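Local coordinates for TfuA domain-containing protein (Methanosarcina acetivorans, PDB 6XP8) that takes part in peptide backbone thioamidation, probably as the partner of a YcaO enzyme that installs the thioamide, at residues Lys71-Ala76 with Lys211-Glu216; Arg132-Ala137 with Asp189-Ser194; Leu153-Asn158 with Lys176-Lys181. All coordinates share one frame; numbering follows the deposited sequence.

Contact 1: residues Lys71-Ala76 with Lys211-Glu216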
# COMPACT_ATOMS: atom_id res chain seq x y z
N LYS A 71 19.38 -2.78 7.37
CA LYS A 71 18.86 -2.11 6.19
C LYS A 71 17.34 -2.11 6.29
O LYS A 71 16.74 -3.12 6.66
CB LYS A 71 19.33 -2.79 4.91
CG LYS A 71 20.84 -2.97 4.84
CD LYS A 71 21.35 -3.07 3.41
CE LYS A 71 22.87 -2.97 3.36
NZ LYS A 71 23.39 -1.65 3.82
N VAL A 72 16.72 -0.97 6.01
CA VAL A 72 15.26 -0.85 6.07
C VAL A 72 14.74 -0.40 4.71
O VAL A 72 15.13 0.66 4.20
CB VAL A 72 14.78 0.11 7.20
CG1 VAL A 72 13.25 0.11 7.31
CG2 VAL A 72 15.37 -0.29 8.55
N VAL A 73 13.86 -1.22 4.13
CA VAL A 73 13.22 -0.96 2.84
C VAL A 73 11.74 -0.74 3.11
O VAL A 73 11.14 -1.46 3.91
CB VAL A 73 13.38 -2.15 1.86
CG1 VAL A 73 12.76 -1.85 0.49
CG2 VAL A 73 14.85 -2.51 1.69
N GLY A 74 11.17 0.28 2.46
CA GLY A 74 9.74 0.53 2.53
C GLY A 74 9.11 0.79 1.18
O GLY A 74 9.75 1.36 0.29
N GLY A 75 7.86 0.36 1.03
CA GLY A 75 7.04 0.69 -0.13
C GLY A 75 5.60 0.26 0.04
O GLY A 75 5.22 -0.35 1.06
N ALA A 76 4.80 0.58 -0.98
CA ALA A 76 3.37 0.20 -1.12
C ALA A 76 2.38 0.93 -0.20
O ALA A 76 1.41 1.54 -0.68
CB ALA A 76 3.17 -1.32 -1.04
N LYS A 211 15.26 -9.05 -1.22
CA LYS A 211 15.99 -10.18 -1.80
C LYS A 211 17.43 -9.80 -2.18
O LYS A 211 18.37 -10.50 -1.80
CB LYS A 211 15.25 -10.73 -3.03
CG LYS A 211 15.78 -12.05 -3.58
CD LYS A 211 15.06 -12.47 -4.85
CE LYS A 211 13.67 -13.02 -4.57
NZ LYS A 211 12.92 -13.36 -5.82
N LYS A 212 17.58 -8.68 -2.89
CA LYS A 212 18.88 -8.18 -3.32
C LYS A 212 19.80 -7.80 -2.16
O LYS A 212 20.99 -8.13 -2.18
CB LYS A 212 18.73 -7.00 -4.29
CG LYS A 212 18.26 -7.42 -5.67
CD LYS A 212 18.47 -6.33 -6.71
CE LYS A 212 18.13 -6.84 -8.11
NZ LYS A 212 19.07 -7.90 -8.60
N LEU A 213 19.24 -7.14 -1.15
CA LEU A 213 20.03 -6.69 -0.00
C LEU A 213 20.51 -7.84 0.89
O LEU A 213 21.61 -7.76 1.46
CB LEU A 213 19.30 -5.62 0.82
CG LEU A 213 19.09 -4.23 0.20
CD1 LEU A 213 18.29 -3.36 1.14
CD2 LEU A 213 20.39 -3.54 -0.19
N ILE A 214 19.70 -8.89 1.01
CA ILE A 214 20.09 -10.12 1.72
C ILE A 214 21.26 -10.80 1.01
O ILE A 214 22.23 -11.22 1.67
CB ILE A 214 18.88 -11.09 1.92
CG1 ILE A 214 17.93 -10.55 3.01
CG2 ILE A 214 19.32 -12.52 2.25
CD1 ILE A 214 18.47 -10.56 4.43
N GLU A 215 21.19 -10.87 -0.32
CA GLU A 215 22.25 -11.47 -1.16
C GLU A 215 23.57 -10.71 -1.09
O GLU A 215 24.64 -11.31 -1.25
CB GLU A 215 21.78 -11.60 -2.61
CG GLU A 215 20.76 -12.72 -2.84
CD GLU A 215 20.23 -12.80 -4.27
OE1 GLU A 215 20.52 -11.90 -5.09
OE2 GLU A 215 19.51 -13.78 -4.57
N GLU A 216 23.51 -9.40 -0.84
CA GLU A 216 24.70 -8.55 -0.76
C GLU A 216 25.28 -8.50 0.66
O GLU A 216 24.55 -8.31 1.64
CB GLU A 216 24.41 -7.15 -1.30
CG GLU A 216 24.23 -7.10 -2.82
CD GLU A 216 23.73 -5.76 -3.35
OE1 GLU A 216 23.27 -4.90 -2.56
OE2 GLU A 216 23.80 -5.56 -4.58

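Contact 2: residues Arg132-Ala137 with Asp189-Ser194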
# COMPACT_ATOMS: atom_id res chain seq x y z
N ARG A 132 -7.27 5.49 -7.88
CA ARG A 132 -6.64 6.48 -8.78
C ARG A 132 -6.16 5.83 -10.08
O ARG A 132 -6.51 6.27 -11.17
CB ARG A 132 -5.47 7.18 -8.07
CG ARG A 132 -5.86 8.15 -6.97
CD ARG A 132 -4.64 8.90 -6.45
NE ARG A 132 -4.96 9.83 -5.36
CZ ARG A 132 -5.47 11.06 -5.50
NH1 ARG A 132 -5.76 11.54 -6.71
NH2 ARG A 132 -5.70 11.81 -4.43
N GLU A 133 -5.38 4.75 -9.93
CA GLU A 133 -4.77 4.05 -11.06
C GLU A 133 -5.78 3.28 -11.91
O GLU A 133 -5.64 3.20 -13.14
CB GLU A 133 -3.67 3.12 -10.56
CG GLU A 133 -2.41 3.86 -10.12
CD GLU A 133 -1.76 4.64 -11.25
OE1 GLU A 133 -1.18 4.01 -12.16
OE2 GLU A 133 -1.84 5.89 -11.24
N THR A 134 -6.79 2.72 -11.25
CA THR A 134 -7.84 1.95 -11.92
C THR A 134 -8.80 2.87 -12.69
O THR A 134 -9.16 2.56 -13.82
CB THR A 134 -8.57 0.99 -10.96
OG1 THR A 134 -7.61 0.10 -10.38
CG2 THR A 134 -9.63 0.16 -11.67
N LEU A 135 -9.16 4.01 -12.09
CA LEU A 135 -9.95 5.03 -12.81
C LEU A 135 -9.22 5.63 -14.01
O LEU A 135 -9.85 5.92 -15.03
CB LEU A 135 -10.46 6.13 -11.87
CG LEU A 135 -11.61 5.78 -10.91
CD1 LEU A 135 -11.92 6.96 -10.00
CD2 LEU A 135 -12.87 5.35 -11.65
N LYS A 136 -7.90 5.81 -13.88
CA LYS A 136 -7.06 6.23 -15.01
C LYS A 136 -7.07 5.21 -16.15
O LYS A 136 -7.24 5.60 -17.31
CB LYS A 136 -5.62 6.52 -14.55
CG LYS A 136 -5.45 7.95 -14.07
CD LYS A 136 -4.15 8.16 -13.32
CE LYS A 136 -4.05 9.59 -12.81
NZ LYS A 136 -2.73 9.88 -12.20
N ALA A 137 -6.92 3.93 -15.82
CA ALA A 137 -6.99 2.84 -16.79
C ALA A 137 -8.37 2.74 -17.46
O ALA A 137 -8.46 2.51 -18.67
CB ALA A 137 -6.61 1.51 -16.14
N ASP A 189 -17.35 -3.98 -13.84
CA ASP A 189 -16.75 -5.18 -14.42
C ASP A 189 -15.26 -4.99 -14.69
O ASP A 189 -14.45 -5.87 -14.36
CB ASP A 189 -17.48 -5.59 -15.71
CG ASP A 189 -18.85 -6.20 -15.45
OD1 ASP A 189 -19.08 -6.77 -14.36
OD2 ASP A 189 -19.70 -6.12 -16.36
N PHE A 190 -14.90 -3.83 -15.25
CA PHE A 190 -13.50 -3.48 -15.50
C PHE A 190 -12.70 -3.41 -14.20
O PHE A 190 -11.58 -3.93 -14.15
CB PHE A 190 -13.38 -2.15 -16.26
CG PHE A 190 -11.96 -1.70 -16.48
CD1 PHE A 190 -11.20 -2.22 -17.54
CD2 PHE A 190 -11.36 -0.77 -15.63
CE1 PHE A 190 -9.89 -1.82 -17.74
CE2 PHE A 190 -10.04 -0.37 -15.82
CZ PHE A 190 -9.31 -0.89 -16.88
N CYS A 191 -13.26 -2.75 -13.19
CA CYS A 191 -12.58 -2.58 -11.90
C CYS A 191 -12.36 -3.91 -11.17
O CYS A 191 -11.35 -4.09 -10.49
CB CYS A 191 -13.37 -1.62 -11.01
SG CYS A 191 -13.34 0.11 -11.52
N LEU A 192 -13.30 -4.84 -11.34
CA LEU A 192 -13.23 -6.14 -10.66
C LEU A 192 -12.33 -7.16 -11.35
O LEU A 192 -11.82 -8.08 -10.69
CB LEU A 192 -14.64 -6.72 -10.43
CG LEU A 192 -15.54 -6.03 -9.40
CD1 LEU A 192 -16.93 -6.64 -9.40
CD2 LEU A 192 -14.95 -6.04 -7.99
N ASN A 193 -12.10 -6.97 -12.65
CA ASN A 193 -11.32 -7.91 -13.46
C ASN A 193 -9.98 -7.38 -13.95
O ASN A 193 -9.09 -8.17 -14.29
CB ASN A 193 -12.17 -8.38 -14.65
CG ASN A 193 -13.39 -9.17 -14.22
OD1 ASN A 193 -13.28 -10.20 -13.55
ND2 ASN A 193 -14.57 -8.68 -14.60
N SER A 194 -9.84 -6.06 -14.00
CA SER A 194 -8.64 -5.40 -14.52
C SER A 194 -8.19 -4.26 -13.61
O SER A 194 -7.77 -3.21 -14.09
CB SER A 194 -8.87 -4.90 -15.95
OG SER A 194 -9.49 -5.89 -16.75

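Contact 3: residues Leu153-Asn158 with Lys176-Lys181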
# COMPACT_ATOMS: atom_id res chain seq x y z
N LEU A 153 -13.55 10.13 -8.80
CA LEU A 153 -12.34 10.28 -8.00
C LEU A 153 -12.58 11.18 -6.78
O LEU A 153 -12.20 10.82 -5.66
CB LEU A 153 -11.16 10.75 -8.85
CG LEU A 153 -9.83 11.09 -8.16
CD1 LEU A 153 -9.26 9.92 -7.35
CD2 LEU A 153 -8.84 11.57 -9.20
N ASP A 154 -13.22 12.33 -7.00
CA ASP A 154 -13.64 13.20 -5.90
C ASP A 154 -14.53 12.47 -4.89
O ASP A 154 -14.36 12.65 -3.67
CB ASP A 154 -14.35 14.45 -6.44
CG ASP A 154 -14.86 15.35 -5.33
OD1 ASP A 154 -14.03 16.04 -4.69
OD2 ASP A 154 -16.09 15.36 -5.08
N LEU A 155 -15.47 11.67 -5.39
CA LEU A 155 -16.33 10.85 -4.52
C LEU A 155 -15.50 9.90 -3.66
O LEU A 155 -15.71 9.82 -2.44
CB LEU A 155 -17.39 10.09 -5.33
CG LEU A 155 -18.37 9.16 -4.58
CD1 LEU A 155 -19.14 9.86 -3.47
CD2 LEU A 155 -19.33 8.46 -5.54
N ALA A 156 -14.54 9.22 -4.28
CA ALA A 156 -13.67 8.26 -3.58
C ALA A 156 -12.86 8.95 -2.47
O ALA A 156 -12.79 8.44 -1.35
CB ALA A 156 -12.75 7.55 -4.56
N ILE A 157 -12.27 10.11 -2.79
CA ILE A 157 -11.53 10.93 -1.82
C ILE A 157 -12.43 11.27 -0.62
O ILE A 157 -11.99 11.23 0.53
CB ILE A 157 -10.94 12.21 -2.48
CG1 ILE A 157 -9.88 11.83 -3.53
CG2 ILE A 157 -10.35 13.17 -1.44
CD1 ILE A 157 -9.51 12.93 -4.51
N ASN A 158 -13.70 11.56 -0.91
CA ASN A 158 -14.70 11.94 0.10
C ASN A 158 -15.50 10.78 0.70
O ASN A 158 -16.57 10.99 1.29
CB ASN A 158 -15.62 13.02 -0.48
CG ASN A 158 -14.96 14.37 -0.52
OD1 ASN A 158 -14.71 14.99 0.52
ND2 ASN A 158 -14.65 14.84 -1.72
N LYS A 176 -25.88 9.51 -7.24
CA LYS A 176 -25.58 10.95 -7.21
C LYS A 176 -25.55 11.61 -8.60
O LYS A 176 -25.21 12.79 -8.72
CB LYS A 176 -24.27 11.21 -6.46
CG LYS A 176 -24.36 11.03 -4.95
CD LYS A 176 -23.00 11.20 -4.30
CE LYS A 176 -23.11 11.39 -2.79
NZ LYS A 176 -23.41 12.81 -2.44
N GLY A 177 -25.89 10.83 -9.63
CA GLY A 177 -25.94 11.31 -11.02
C GLY A 177 -24.59 11.64 -11.63
O GLY A 177 -24.48 12.55 -12.47
N LEU A 178 -23.56 10.91 -11.20
CA LEU A 178 -22.18 11.14 -11.66
C LEU A 178 -21.81 10.30 -12.89
O LEU A 178 -20.84 10.61 -13.58
CB LEU A 178 -21.19 10.88 -10.53
CG LEU A 178 -21.39 11.54 -9.15
CD1 LEU A 178 -20.24 11.13 -8.25
CD2 LEU A 178 -21.50 13.06 -9.23
N ILE A 179 -22.60 9.26 -13.14
CA ILE A 179 -22.36 8.30 -14.23
C ILE A 179 -23.69 7.59 -14.57
O ILE A 179 -24.47 7.30 -13.66
CB ILE A 179 -21.22 7.29 -13.86
CG1 ILE A 179 -20.76 6.47 -15.08
CG2 ILE A 179 -21.60 6.41 -12.65
CD1 ILE A 179 -19.42 5.78 -14.92
N PRO A 180 -23.97 7.35 -15.88
CA PRO A 180 -25.12 6.50 -16.21
C PRO A 180 -24.95 5.11 -15.60
O PRO A 180 -23.83 4.60 -15.54
CB PRO A 180 -25.08 6.43 -17.74
CG PRO A 180 -24.42 7.70 -18.15
CD PRO A 180 -23.39 7.96 -17.09
N LYS A 181 -26.05 4.52 -15.15
CA LYS A 181 -26.01 3.23 -14.44
C LYS A 181 -25.51 2.06 -15.29
O LYS A 181 -24.80 1.20 -14.77
CB LYS A 181 -27.35 2.93 -13.76
CG LYS A 181 -27.56 3.77 -12.51
CD LYS A 181 -28.90 3.53 -11.84
CE LYS A 181 -29.13 4.58 -10.77
NZ LYS A 181 -30.53 4.62 -10.27

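Contact 1: residues Lys71-Ala76 with Lys211-Glu216
One face of the parallel beta-sheet is covered here by the C-terminal helix 198-215, whose last turn sets L213 on K71 and V73 of strand 71-74. CD1 of the leucine touches both residues, CD2 only the lysine. L213 CD1 lies 3.6 Å from V73 CG2, the closest approach between the segments, and L213 CD2 packs 3.8 Å from K71 CD. That same lysine carbon is also 3.8 Å from CD1 of L213, and therefore sits against both arms of the isopropyl fork. The K71 chain runs on past the leucine nearly extended and bends only at its last torsion (chi4 -64°), so what touches is aliphatic methylene and the ammonium NZ stays beyond the apolar patch. In V73, CG1 takes the place anti to the backbone N (chi1 -178°); CG2 is left anti to the carbonyl carbon, and this is the branch that meets the leucine.

The alternation of a beta-strand decides who takes part: K71 and V73 direct their side chains to the helix, whereas V72 between them turns to the other face, onto A65 and L66 of helix 59-67. Helices on both faces of a parallel sheet make this a three-layer alpha/beta/alpha arrangement, and strand 71-74 is an inner strand of it, bonded through its backbone to 43-46 and 92-93. Cutting L213 back to an alanine removes both methyls, which would probably open a gap over V73 CG2 and leave the K71 methylenes without their apolar support. V73 also packs on V206, T209 and V210 one or two turns back along the helix, while L213 also touches V43 of the neighbouring strand 43-46.

Contact 2: residues Arg132-Ala137 with Asp189-Ser194
F190 of helix 181-193 packs its ring against A137 and T134 of helix 128-140, and the side chain can be followed outward from the backbone. CB leaves in the direction of the other helix, and with CG anti to the backbone N (chi1 177°) the ring is carried toward helix 128-140. On one face of the F190 ring, offset toward its rim, lies CB of S194, 3.7 Å above the plane and only four residues on in the same chain. Farther out, F190 CE2 comes to 3.7 Å from the backbone O of T134. At the tip, F190 CZ meets CB of A137 at 3.7 Å, and that methyl lies at the ring edge, in its plane. The ring thus enters edge first, one helical turn of the partner spanning its outer rim.

Beside it, C191 adds a second point of contact: its SG packs 3.7 Å from CG2 of T134, the closest pair of alpha-carbons across the segments belonging to these two residues. The threonine divides its roles, giving its methyl to the interface while OG1 is held by N130 O, V196 N and Y166 OH. T141 and L143, in the loop after helix 128-140, also touch F190. The axes of the two short segments approach to 10.3 Å, with 127° between their N-to-C directions, a steep crossing of two helices in the all-helical part of the chain, away from the parallel sheet.

Contact 3: residues Leu153-Asn158 with Lys176-Lys181
L155 of helix 146-157 meets K176 and L178 of the loop that joins helix 166-175 to helix 181-193, and all that passes between the two segments is apolar. Each methyl of the leucine has its own partner. L155 CD2 lies 3.9 Å from CD1 of L178, a contact between two branched ends that approach at a slant. L155 CD1 stands 4.2 Å from CD of K176, a looser touch made by a methylene of the lysine and not by its charged end. L155 carries CG anti to the backbone N (chi1 179°), which extends the fork outward between the two loop residues. Its flank is covered by L169 and E172 of helix 166-175, and L178 reaches on to A151, one turn earlier on helix 146-157.

Polar contacts are made within the helix end and the turn. N158, the first residue past helix 146-157, folds its amide back: N158 ND2 donates to O of D154 at 2.9 Å, with an angle of 145° at the hydrogen. The same D154 oxygen accepts the backbone N of N158 at 3.0 Å, and the two donors come from opposite faces of its carbonyl plane, ND2 standing 38° out of it. One carbonyl of the last turn is thereby gripped twice by one residue.

Backbone shape accounts for the loop. G177, with positive phi, closes helix 166-175 in a Schellman motif; K176 before it and L178 after it both direct their side chains at L155. P180 follows as N-cap of helix 181-193.

With methyls and methylenes alone crossing between the segments, this is a small apolar contact at the surface of the helical part: L155 is buried, while the exposed lysine lends its carbon chain and keeps its ammonium group out of the touch.

Contact 1 belongs to the alpha/beta part of the chain, where a helix lies on a sheet; contacts 2 and 3 join helices and a loop on the opposite side of the chain's centre. Their centres are 14 Å apart, and they touch directly through R132 and L135 against L153 and R132 against I157. Helix 181-193 serves contact 2, and the loop of contact 3 leads into it. Contact 2 has no exposed residue among those that touch and buries T134 and C191, whereas contacts 1 and 3 each include an exposed lysine and one buried residue. Those two pair a leucine with a lysine's carbon chain; contact 2 brings in a ring edge and a sulfur.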